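Local coordinates for protein ribonuclease VapC (PDB 6NKL) that probably acts as the magnesium-dependent RNA-cleaving toxin of a toxin-antitoxin pair and belongs to the PIN-domain family of nucleases, at residues N97-I102 against K119-I124; K46-F49 against N53-Q56; I10-L13 against R17-I20. One frame throughout, in Å; residues are numbered along the deposited sequence.

Contact 1: N97-I102 against K119-I124; sequences NNDLWI and KEFQRI
Phe121 presents its ring edge to the backbone and the side-chain root of Asp99. The carbonyl oxygen Asp99 O lies near the ring plane, 3.5 Å from Phe121 CE1, so the positively polarised rim of the ring, not its pi face, meets the carbonyl oxygen. Beside it, Asp99 CB sits 4.0 Å from Phe121 CZ. The ring gets there because its CG lies anti to the carbonyl carbon (chi1 -79°), which carries it out from the 3-10 turn toward helix 97-109. A thinner, purely apolar contact joins Leu100 CD1 and Ile124 CD1, 4.0 Å apart, the two side chains meeting at a slant. Leu100 starts out from the far side of its backbone, and a fully extended N-CA-CB-CG path (chi1 -178°) brings CD1 back toward Ile124.

No direct hydrogen bond spans the two segments. A water does so instead, donating to Asp99 OD2 at 2.8 Å and to Glu120 OE2 at 2.9 Å, and thus lies between two carboxylates whose nearest oxygens, Asp99 OD2 and Glu120 OE2, are 4.7 Å apart. Outside the two segments, Asp99 OD1 pairs with a basic side chain of the chain of another protein.

Farther out, Phe121 rests on Leu113 and Thr115 of strand 112-115, and Ile124 reaches Trp84 of helix 75-89. Asn97, Asn98 and Trp101 turn to a second subunit, where Trp101 NE1 bonds to Asn98 OD1 of that subunit.

Asp99 is a predicted magnesium ligand, as is Asp6, whose side chain is about 4 Å from that of Phe121. This is consistent with Phe121 and the water helping to hold Asp99 at the acidic site of the PIN domain, while the other protein takes up OD1, where a magnesium ion would probably compete for the carboxylate.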
ATOM      1  N   ASN B  97      -7.039   6.115  -1.303  1.00 33.61           N
ATOM      2  CA  ASN B  97      -5.978   5.195  -1.714  1.00 32.28           C
ATOM      3  C   ASN B  97      -5.709   4.161  -0.639  1.00 27.36           C
ATOM      4  O   ASN B  97      -5.570   2.970  -0.943  1.00 31.66           O
ATOM      5  CB  ASN B  97      -4.675   5.910  -2.066  1.00 33.92           C
ATOM      6  CG  ASN B  97      -3.648   4.956  -2.818  1.00 39.10           C
ATOM      7  OD1 ASN B  97      -2.433   4.982  -2.557  1.00 36.28           O
ATOM      8  ND2 ASN B  97      -4.161   4.109  -3.717  1.00 31.16           N
ATOM      9  N   ASN B  98      -5.639   4.584   0.622  1.00 28.60           N
ATOM     10  CA  ASN B  98      -5.372   3.627   1.689  1.00 29.18           C
ATOM     11  C   ASN B  98      -6.568   2.705   1.917  1.00 33.19           C
ATOM     12  O   ASN B  98      -6.388   1.520   2.212  1.00 26.74           O
ATOM     13  CB  ASN B  98      -4.991   4.348   2.975  1.00 29.30           C
ATOM     14  CG  ASN B  98      -3.525   4.778   2.979  1.00 32.73           C
ATOM     15  OD1 ASN B  98      -2.714   4.236   2.227  1.00 30.46           O
ATOM     16  ND2 ASN B  98      -3.180   5.728   3.835  1.00 36.05           N
ATOM     17  N   ASP B  99      -7.796   3.220   1.765  1.00 27.40           N
ATOM     18  CA  ASP B  99      -8.964   2.347   1.824  1.00 32.92           C
ATOM     19  C   ASP B  99      -8.912   1.310   0.716  1.00 30.99           C
ATOM     20  O   ASP B  99      -9.287   0.150   0.916  1.00 28.43           O
ATOM     21  CB  ASP B  99     -10.245   3.159   1.712  1.00 29.04           C
ATOM     22  CG  ASP B  99     -10.667   3.808   3.059  1.00 40.82           C
ATOM     23  OD1 ASP B  99     -10.148   3.392   4.142  1.00 34.30           O
ATOM     24  OD2 ASP B  99     -11.544   4.725   3.023  1.00 36.05           O
ATOM     25  N   LEU B 100      -8.432   1.704  -0.460  1.00 27.96           N
ATOM     26  CA  LEU B 100      -8.353   0.759  -1.567  1.00 30.36           C
ATOM     27  C   LEU B 100      -7.333  -0.328  -1.289  1.00 26.19           C
ATOM     28  O   LEU B 100      -7.592  -1.506  -1.546  1.00 27.49           O
ATOM     29  CB  LEU B 100      -7.980   1.470  -2.855  1.00 29.79           C
ATOM     30  CG  LEU B 100      -7.910   0.603  -4.103  1.00 32.05           C
ATOM     31  CD1 LEU B 100      -9.259  -0.054  -4.353  1.00 33.07           C
ATOM     32  CD2 LEU B 100      -7.516   1.471  -5.279  1.00 32.77           C
ATOM     33  N   TRP B 101      -6.150   0.050  -0.798  1.00 27.50           N
ATOM     34  CA  TRP B 101      -5.166  -0.967  -0.447  1.00 22.48           C
ATOM     35  C   TRP B 101      -5.759  -1.935   0.570  1.00 26.69           C
ATOM     36  O   TRP B 101      -5.585  -3.141   0.450  1.00 23.36           O
ATOM     37  CB  TRP B 101      -3.886  -0.317   0.085  1.00 24.03           C
ATOM     38  CG  TRP B 101      -2.965   0.137  -0.992  1.00 26.68           C
ATOM     39  CD1 TRP B 101      -2.671   1.430  -1.344  1.00 29.24           C
ATOM     40  CD2 TRP B 101      -2.204  -0.698  -1.867  1.00 27.48           C
ATOM     41  NE1 TRP B 101      -1.765   1.447  -2.373  1.00 29.53           N
ATOM     42  CE2 TRP B 101      -1.467   0.152  -2.719  1.00 31.38           C
ATOM     43  CE3 TRP B 101      -2.079  -2.081  -2.021  1.00 26.44           C
ATOM     44  CZ2 TRP B 101      -0.627  -0.342  -3.698  1.00 24.35           C
ATOM     45  CZ3 TRP B 101      -1.249  -2.565  -2.987  1.00 29.67           C
ATOM     46  CH2 TRP B 101      -0.531  -1.700  -3.820  1.00 26.19           C
ATOM     47  N   ILE B 102      -6.524  -1.421   1.538  1.00 29.11           N
ATOM     48  CA  ILE B 102      -7.089  -2.260   2.587  1.00 29.09           C
ATOM     49  C   ILE B 102      -8.092  -3.236   1.989  1.00 28.12           C
ATOM     50  O   ILE B 102      -8.024  -4.451   2.229  1.00 26.27           O
ATOM     51  CB  ILE B 102      -7.713  -1.367   3.678  1.00 26.20           C
ATOM     52  CG1 ILE B 102      -6.626  -0.634   4.445  1.00 27.18           C
ATOM     53  CG2 ILE B 102      -8.531  -2.169   4.713  1.00 27.62           C
ATOM     54  CD1 ILE B 102      -7.178   0.462   5.348  1.00 29.06           C
ATOM     55  N   LYS B 119     -19.520   3.354   2.533  1.00 36.71           N
ATOM     56  CA  LYS B 119     -20.397   2.739   1.544  1.00 32.86           C
ATOM     57  C   LYS B 119     -19.715   2.600   0.183  1.00 33.86           C
ATOM     58  O   LYS B 119     -20.116   1.741  -0.613  1.00 39.73           O
ATOM     59  CB  LYS B 119     -21.692   3.563   1.435  1.00 46.76           C
ATOM     60  CG  LYS B 119     -22.876   2.993   2.221  1.00 43.79           C
ATOM     61  N   GLU B 120     -18.685   3.413  -0.078  1.00 33.61           N
ATOM     62  CA  GLU B 120     -17.904   3.308  -1.307  1.00 34.40           C
ATOM     63  C   GLU B 120     -17.511   1.882  -1.627  1.00 33.18           C
ATOM     64  O   GLU B 120     -17.372   1.522  -2.804  1.00 38.20           O
ATOM     65  CB  GLU B 120     -16.606   4.105  -1.211  1.00 38.79           C
ATOM     66  CG  GLU B 120     -16.709   5.518  -0.895  1.00 48.48           C
ATOM     67  CD  GLU B 120     -16.668   5.719   0.565  1.00 44.02           C
ATOM     68  OE1 GLU B 120     -17.701   5.414   1.177  1.00 40.92           O
ATOM     69  OE2 GLU B 120     -15.602   6.129   1.083  1.00 49.04           O
ATOM     70  N   PHE B 121     -17.207   1.083  -0.595  1.00 35.56           N
ATOM     71  CA  PHE B 121     -16.695  -0.265  -0.832  1.00 34.37           C
ATOM     72  C   PHE B 121     -17.643  -1.107  -1.662  1.00 30.77           C
ATOM     73  O   PHE B 121     -17.219  -2.128  -2.224  1.00 35.47           O
ATOM     74  CB  PHE B 121     -16.410  -0.981   0.501  1.00 37.73           C
ATOM     75  CG  PHE B 121     -15.098  -0.575   1.164  1.00 33.15           C
ATOM     76  CD1 PHE B 121     -13.946  -0.326   0.409  1.00 38.70           C
ATOM     77  CD2 PHE B 121     -15.023  -0.464   2.535  1.00 33.07           C
ATOM     78  CE1 PHE B 121     -12.750   0.034   1.036  1.00 34.54           C
ATOM     79  CE2 PHE B 121     -13.842  -0.124   3.160  1.00 34.81           C
ATOM     80  CZ  PHE B 121     -12.704   0.124   2.408  1.00 41.19           C
ATOM     81  N   GLN B 122     -18.913  -0.715  -1.776  1.00 35.38           N
ATOM     82  CA  GLN B 122     -19.822  -1.489  -2.624  1.00 39.11           C
ATOM     83  C   GLN B 122     -19.400  -1.471  -4.089  1.00 34.15           C
ATOM     84  O   GLN B 122     -19.817  -2.356  -4.840  1.00 35.76           O
ATOM     85  CB  GLN B 122     -21.261  -0.970  -2.506  1.00 41.44           C
ATOM     86  CG  GLN B 122     -21.462   0.419  -3.044  1.00 48.34           C
ATOM     87  CD  GLN B 122     -22.793   1.049  -2.645  1.00 58.78           C
ATOM     88  OE1 GLN B 122     -23.589   0.458  -1.907  1.00 60.30           O
ATOM     89  NE2 GLN B 122     -23.029   2.271  -3.125  1.00 56.90           N
ATOM     90  N   ARG B 123     -18.573  -0.499  -4.510  1.00 31.36           N
ATOM     91  CA  ARG B 123     -18.089  -0.462  -5.897  1.00 39.91           C
ATOM     92  C   ARG B 123     -17.082  -1.572  -6.189  1.00 40.48           C
ATOM     93  O   ARG B 123     -16.835  -1.899  -7.361  1.00 30.93           O
ATOM     94  CB  ARG B 123     -17.440   0.890  -6.197  1.00 36.05           C
ATOM     95  CG  ARG B 123     -18.339   2.074  -5.876  1.00 32.39           C
ATOM     96  CD  ARG B 123     -17.585   3.371  -5.926  1.00 39.58           C
ATOM     97  NE  ARG B 123     -18.464   4.538  -5.843  1.00 45.04           N
ATOM     98  CZ  ARG B 123     -18.876   5.255  -6.898  1.00 41.30           C
ATOM     99  NH1 ARG B 123     -18.483   4.938  -8.117  1.00 37.10           N
ATOM    100  NH2 ARG B 123     -19.659   6.316  -6.728  1.00 40.09           N
ATOM    101  N   ILE B 124     -16.486  -2.150  -5.152  1.00 34.59           N
ATOM    102  CA  ILE B 124     -15.589  -3.286  -5.316  1.00 28.18           C
ATOM    103  C   ILE B 124     -16.468  -4.524  -5.152  1.00 36.33           C
ATOM    104  O   ILE B 124     -16.658  -5.066  -4.054  1.00 34.47           O
ATOM    105  CB  ILE B 124     -14.436  -3.241  -4.330  1.00 34.93           C
ATOM    106  CG1 ILE B 124     -13.737  -1.883  -4.403  1.00 37.63           C
ATOM    107  CG2 ILE B 124     -13.458  -4.307  -4.647  1.00 26.92           C
ATOM    108  CD1 ILE B 124     -12.735  -1.694  -3.292  1.00 37.39           C
TER
HETATM  109  O   HOH W   1     -12.725   5.682   0.680  1.00 43.41           O

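Contact 2: K46-F49 against N53-Q56; sequences KGAF and NYEQ
A helical hairpin of the PIN domain turns here, where helix 38-49 ends and helix 54-67 begins, and an aromatic pair closes the turn. Tyr54 points an edge at the face of Phe49, the ring centroids 4.9 Å apart and the planes inclined at 50°, an edge-to-face stack well short of perpendicular. The two side chains run alongside each other in the same direction. A chi1 of -81° swings the Phe49 ring to the backbone-N side, which brings the end of a side chain that starts away from the second helix back to Tyr54.

At the inner end of the tyrosine, Ala48 lies beside the CD1 edge of the ring, its CB off the ring plane and 4.0 Å from Tyr54 CD1, its carbonyl oxygen near the plane and 3.6 Å from the same CD1. Ala48 O also hydrogen-bonds Ser51 OG in the connecting turn. Asn53 serves as N-cap of the second helix, its OD1 taking weak bonds from the amides of Glu55 and Gln56. Over the Phe49 face, Tyr54 CE1 stands above the ring centre, 3.8 Å from the plane, while Tyr54 OH, on the same side and displaced outward past the rim, lies 3.8 Å from Phe49 CZ.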
ATOM      1  N   LYS B  46       1.083   6.614  12.662  1.00 30.93           N
ATOM      2  CA  LYS B  46       1.027   8.038  12.349  1.00 30.72           C
ATOM      3  C   LYS B  46       0.297   8.810  13.443  1.00 32.64           C
ATOM      4  O   LYS B  46       0.694   9.925  13.798  1.00 32.22           O
ATOM      5  CB  LYS B  46       0.325   8.234  11.013  1.00 30.27           C
ATOM      6  CG  LYS B  46      -0.123   9.642  10.645  1.00 29.99           C
ATOM      7  CD  LYS B  46      -1.276   9.483   9.688  1.00 40.09           C
ATOM      8  CE  LYS B  46      -1.577  10.692   8.869  1.00 56.01           C
ATOM      9  NZ  LYS B  46      -2.665  10.380   7.890  1.00 64.58           N
ATOM     10  N   GLY B  47      -0.795   8.247  13.959  1.00 30.58           N
ATOM     11  CA  GLY B  47      -1.489   8.864  15.074  1.00 37.88           C
ATOM     12  C   GLY B  47      -0.607   8.991  16.294  1.00 34.32           C
ATOM     13  O   GLY B  47      -0.664   9.989  17.006  1.00 42.91           O
ATOM     14  N   ALA B  48       0.225   7.981  16.549  1.00 34.01           N
ATOM     15  CA  ALA B  48       1.131   8.042  17.687  1.00 36.46           C
ATOM     16  C   ALA B  48       2.089   9.225  17.564  1.00 37.65           C
ATOM     17  O   ALA B  48       2.282   9.976  18.527  1.00 36.05           O
ATOM     18  CB  ALA B  48       1.900   6.728  17.819  1.00 32.49           C
ATOM     19  N   PHE B  49       2.719   9.392  16.391  1.00 33.11           N
ATOM     20  CA  PHE B  49       3.620  10.525  16.167  1.00 34.26           C
ATOM     21  C   PHE B  49       2.898  11.851  16.238  1.00 34.47           C
ATOM     22  O   PHE B  49       3.516  12.862  16.578  1.00 50.48           O
ATOM     23  CB  PHE B  49       4.304  10.451  14.801  1.00 35.85           C
ATOM     24  CG  PHE B  49       5.465   9.540  14.776  1.00 32.78           C
ATOM     25  CD1 PHE B  49       6.706   9.986  15.150  1.00 36.22           C
ATOM     26  CD2 PHE B  49       5.317   8.232  14.384  1.00 33.31           C
ATOM     27  CE1 PHE B  49       7.781   9.139  15.147  1.00 39.77           C
ATOM     28  CE2 PHE B  49       6.394   7.380  14.374  1.00 37.16           C
ATOM     29  CZ  PHE B  49       7.627   7.839  14.753  1.00 38.19           C
ATOM     30  N   ASN B  53       1.269  12.035  23.806  1.00 56.64           N
ATOM     31  CA  ASN B  53       2.131  11.071  24.490  1.00 50.99           C
ATOM     32  C   ASN B  53       2.435   9.963  23.494  1.00 48.29           C
ATOM     33  O   ASN B  53       1.615   9.059  23.270  1.00 44.28           O
ATOM     34  CB  ASN B  53       1.495  10.517  25.762  1.00 47.76           C
ATOM     35  CG  ASN B  53       2.504   9.778  26.626  1.00 48.93           C
ATOM     36  OD1 ASN B  53       3.603   9.466  26.173  1.00 48.63           O
ATOM     37  ND2 ASN B  53       2.138   9.501  27.876  1.00 64.44           N
ATOM     38  N   TYR B  54       3.617  10.059  22.894  1.00 46.85           N
ATOM     39  CA  TYR B  54       4.024   9.094  21.888  1.00 46.94           C
ATOM     40  C   TYR B  54       4.165   7.705  22.498  1.00 48.19           C
ATOM     41  O   TYR B  54       3.722   6.705  21.914  1.00 41.41           O
ATOM     42  CB  TYR B  54       5.342   9.536  21.259  1.00 37.42           C
ATOM     43  CG  TYR B  54       5.917   8.483  20.356  1.00 46.02           C
ATOM     44  CD1 TYR B  54       5.401   8.292  19.092  1.00 43.78           C
ATOM     45  CD2 TYR B  54       6.955   7.668  20.772  1.00 42.63           C
ATOM     46  CE1 TYR B  54       5.899   7.326  18.264  1.00 41.93           C
ATOM     47  CE2 TYR B  54       7.460   6.694  19.950  1.00 38.75           C
ATOM     48  CZ  TYR B  54       6.927   6.526  18.693  1.00 45.42           C
ATOM     49  OH  TYR B  54       7.414   5.558  17.840  1.00 44.68           O
ATOM     50  N   GLU B  55       4.768   7.630  23.684  1.00 47.67           N
ATOM     51  CA  GLU B  55       5.073   6.341  24.276  1.00 42.64           C
ATOM     52  C   GLU B  55       3.817   5.664  24.785  1.00 41.56           C
ATOM     53  O   GLU B  55       3.723   4.437  24.759  1.00 42.60           O
ATOM     54  CB  GLU B  55       6.092   6.514  25.399  1.00 48.43           C
ATOM     55  CG  GLU B  55       7.493   6.926  24.923  1.00 44.16           C
ATOM     56  N   GLN B  56       2.827   6.427  25.214  1.00 42.81           N
ATOM     57  CA  GLN B  56       1.575   5.788  25.590  1.00 45.94           C
ATOM     58  C   GLN B  56       0.836   5.309  24.345  1.00 39.32           C
ATOM     59  O   GLN B  56       0.343   4.179  24.309  1.00 33.29           O
ATOM     60  CB  GLN B  56       0.711   6.737  26.438  1.00 39.41           C
TER

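Contact 3: I10-L13 against R17-I20; sequences IIYL and RPKI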
ATOM      1  N   ILE B  10     -11.787   0.859  13.648  1.00 30.22           N
ATOM      2  CA  ILE B  10     -10.909   0.999  14.807  1.00 31.80           C
ATOM      3  C   ILE B  10     -11.048   2.380  15.444  1.00 28.15           C
ATOM      4  O   ILE B  10     -11.066   2.510  16.671  1.00 35.61           O
ATOM      5  CB  ILE B  10      -9.465   0.721  14.391  1.00 26.61           C
ATOM      6  CG1 ILE B  10      -9.375  -0.750  13.981  1.00 34.21           C
ATOM      7  CG2 ILE B  10      -8.503   1.112  15.503  1.00 30.12           C
ATOM      8  CD1 ILE B  10      -8.011  -1.208  13.668  1.00 24.70           C
ATOM      9  N   ILE B  11     -11.070   3.425  14.629  1.00 32.04           N
ATOM     10  CA  ILE B  11     -11.321   4.776  15.123  1.00 35.39           C
ATOM     11  C   ILE B  11     -12.660   4.827  15.845  1.00 31.07           C
ATOM     12  O   ILE B  11     -12.773   5.340  16.963  1.00 38.75           O
ATOM     13  CB  ILE B  11     -11.297   5.767  13.951  1.00 37.63           C
ATOM     14  CG1 ILE B  11      -9.885   5.966  13.431  1.00 42.97           C
ATOM     15  CG2 ILE B  11     -11.911   7.091  14.347  1.00 43.97           C
ATOM     16  CD1 ILE B  11      -9.881   6.447  12.014  1.00 44.73           C
ATOM     17  N   TYR B  12     -13.699   4.304  15.204  1.00 34.27           N
ATOM     18  CA  TYR B  12     -15.011   4.253  15.838  1.00 39.58           C
ATOM     19  C   TYR B  12     -14.937   3.605  17.209  1.00 36.51           C
ATOM     20  O   TYR B  12     -15.544   4.082  18.170  1.00 42.98           O
ATOM     21  CB  TYR B  12     -15.978   3.476  14.957  1.00 35.55           C
ATOM     22  CG  TYR B  12     -17.393   3.459  15.482  1.00 39.74           C
ATOM     23  CD1 TYR B  12     -18.262   4.509  15.225  1.00 36.90           C
ATOM     24  CD2 TYR B  12     -17.859   2.400  16.225  1.00 41.33           C
ATOM     25  CE1 TYR B  12     -19.541   4.492  15.673  1.00 41.21           C
ATOM     26  CE2 TYR B  12     -19.146   2.376  16.677  1.00 43.25           C
ATOM     27  CZ  TYR B  12     -19.986   3.424  16.404  1.00 43.26           C
ATOM     28  OH  TYR B  12     -21.284   3.399  16.862  1.00 45.41           O
ATOM     29  N   LEU B  13     -14.189   2.519  17.321  1.00 33.93           N
ATOM     30  CA  LEU B  13     -14.151   1.780  18.576  1.00 35.24           C
ATOM     31  C   LEU B  13     -13.345   2.503  19.638  1.00 38.43           C
ATOM     32  O   LEU B  13     -13.536   2.242  20.822  1.00 32.89           O
ATOM     33  CB  LEU B  13     -13.586   0.376  18.330  1.00 31.21           C
ATOM     34  CG  LEU B  13     -14.612  -0.524  17.674  1.00 33.33           C
ATOM     35  CD1 LEU B  13     -13.946  -1.775  17.248  1.00 32.57           C
ATOM     36  CD2 LEU B  13     -15.730  -0.794  18.655  1.00 42.88           C
ATOM     37  N   ARG B  17     -18.348   2.482  22.624  1.00 60.38           N
ATOM     38  CA  ARG B  17     -18.360   1.152  23.240  1.00 49.13           C
ATOM     39  C   ARG B  17     -19.699   0.476  22.958  1.00 54.98           C
ATOM     40  O   ARG B  17     -20.470   0.182  23.878  1.00 52.72           O
ATOM     41  CB  ARG B  17     -18.116   1.276  24.746  1.00 58.77           C
ATOM     42  CG  ARG B  17     -16.976   0.433  25.291  1.00 62.85           C
ATOM     43  CD  ARG B  17     -15.945   1.267  26.073  1.00 66.18           C
ATOM     44  NE  ARG B  17     -15.940   0.912  27.489  1.00 61.98           N
ATOM     45  CZ  ARG B  17     -14.939   1.145  28.336  1.00 58.61           C
ATOM     46  NH1 ARG B  17     -13.814   1.729  27.932  1.00 70.59           N
ATOM     47  NH2 ARG B  17     -15.063   0.769  29.595  1.00 55.00           N
ATOM     48  N   PRO B  18     -20.018   0.216  21.694  1.00 56.44           N
ATOM     49  CA  PRO B  18     -21.410  -0.096  21.353  1.00 52.25           C
ATOM     50  C   PRO B  18     -21.798  -1.564  21.455  1.00 45.96           C
ATOM     51  O   PRO B  18     -21.024  -2.486  21.189  1.00 42.79           O
ATOM     52  CB  PRO B  18     -21.517   0.396  19.903  1.00 58.93           C
ATOM     53  CG  PRO B  18     -20.138   0.215  19.353  1.00 53.90           C
ATOM     54  CD  PRO B  18     -19.154   0.271  20.496  1.00 57.40           C
ATOM     55  N   LYS B  19     -23.058  -1.761  21.834  1.00 48.87           N
ATOM     56  CA  LYS B  19     -23.566  -3.105  22.082  1.00 50.45           C
ATOM     57  C   LYS B  19     -23.492  -3.956  20.825  1.00 40.96           C
ATOM     58  O   LYS B  19     -23.105  -5.129  20.885  1.00 41.14           O
ATOM     59  CB  LYS B  19     -25.002  -3.015  22.598  1.00 48.08           C
ATOM     60  CG  LYS B  19     -25.703  -4.337  22.926  1.00 46.76           C
ATOM     61  CD  LYS B  19     -27.205  -4.079  22.964  1.00 51.28           C
ATOM     62  CE  LYS B  19     -28.005  -5.238  23.503  1.00 56.28           C
ATOM     63  NZ  LYS B  19     -29.432  -4.810  23.685  1.00 54.97           N
ATOM     64  N   ILE B  20     -23.834  -3.372  19.672  1.00 48.26           N
ATOM     65  CA  ILE B  20     -23.854  -4.133  18.419  1.00 48.58           C
ATOM     66  C   ILE B  20     -22.523  -4.869  18.226  1.00 41.25           C
ATOM     67  O   ILE B  20     -22.497  -6.038  17.827  1.00 35.91           O
ATOM     68  CB  ILE B  20     -24.180  -3.205  17.229  1.00 47.25           C
ATOM     69  CG1 ILE B  20     -25.612  -2.655  17.272  1.00 61.14           C
ATOM     70  CG2 ILE B  20     -24.113  -3.960  15.932  1.00 55.43           C
ATOM     71  CD1 ILE B  20     -25.965  -1.688  18.463  1.00 69.71           C
TER
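Leu13 and Arg17 bring the two backbones closest, their CA atoms 6.3 Å apart. Residues 10-13 are a turn of helix 7-15, whereas 17-18 are extended, and helix 19-26 starts at Lys19. Pro18 occupies the N-cap position of that second helix, and its ring is directed back at the first helix. No hydrogen bond links the two segments; the contact is made by apolar surfaces.

Pro18 is the hub, and two carbons of its ring meet two different side chains. Its CG, the atom at the crest of the pyrrolidine, comes to the edge of the Tyr12 ring, near the ring plane, 3.6 Å from Tyr12 CE2. The proline thus meets the rim of the aromatic ring, so this is edge packing and not a CH-pi contact over the face. Tyr12 reaches so far because its CG stands opposite the backbone N (chi1 -176°), carrying the ring out from the helix. On the neighbouring carbon, Pro18 CD lies 4.0 Å from Leu13 CD2, and there the two side chains meet at nearly a right angle. One methyl of the leucine fork makes the touch. Proline thus packs against consecutive residues of the helix, one aromatic and one branched aliphatic.

The ring of Tyr12 also meets that of His116, which follows strand 112-115, with the planes at about 35°. Leu13 packs on an aromatic side chain of the chain of another protein, and Ile11 on an apolar one. Helix 7-15 follows strand 2-5, the middle strand of the parallel sheet; the contact sets the start of helix 19-26 against this first helix of the PIN domain, before the chain enters strand 33-37.

How the contacts relate
From the N terminus, contact 3 comes first, closing the short turn between helices 7-15 and 19-26. Contact 2 follows, closing a similarly short turn between helices 38-49 and 54-67. Contact 1 is the wider loop: 16 residues, including the end of helix 97-109 and strand 112-115, separate its segments. The three are in series, none nested in or crossing another. Their centres lie 20 to 26 Å apart and none touches another. Contacts 2 and 3 thus join successive helices, while contact 1 ties a helix to the loop leading to strand 128-131. Contacts 1 and 2 both also touch the second subunit.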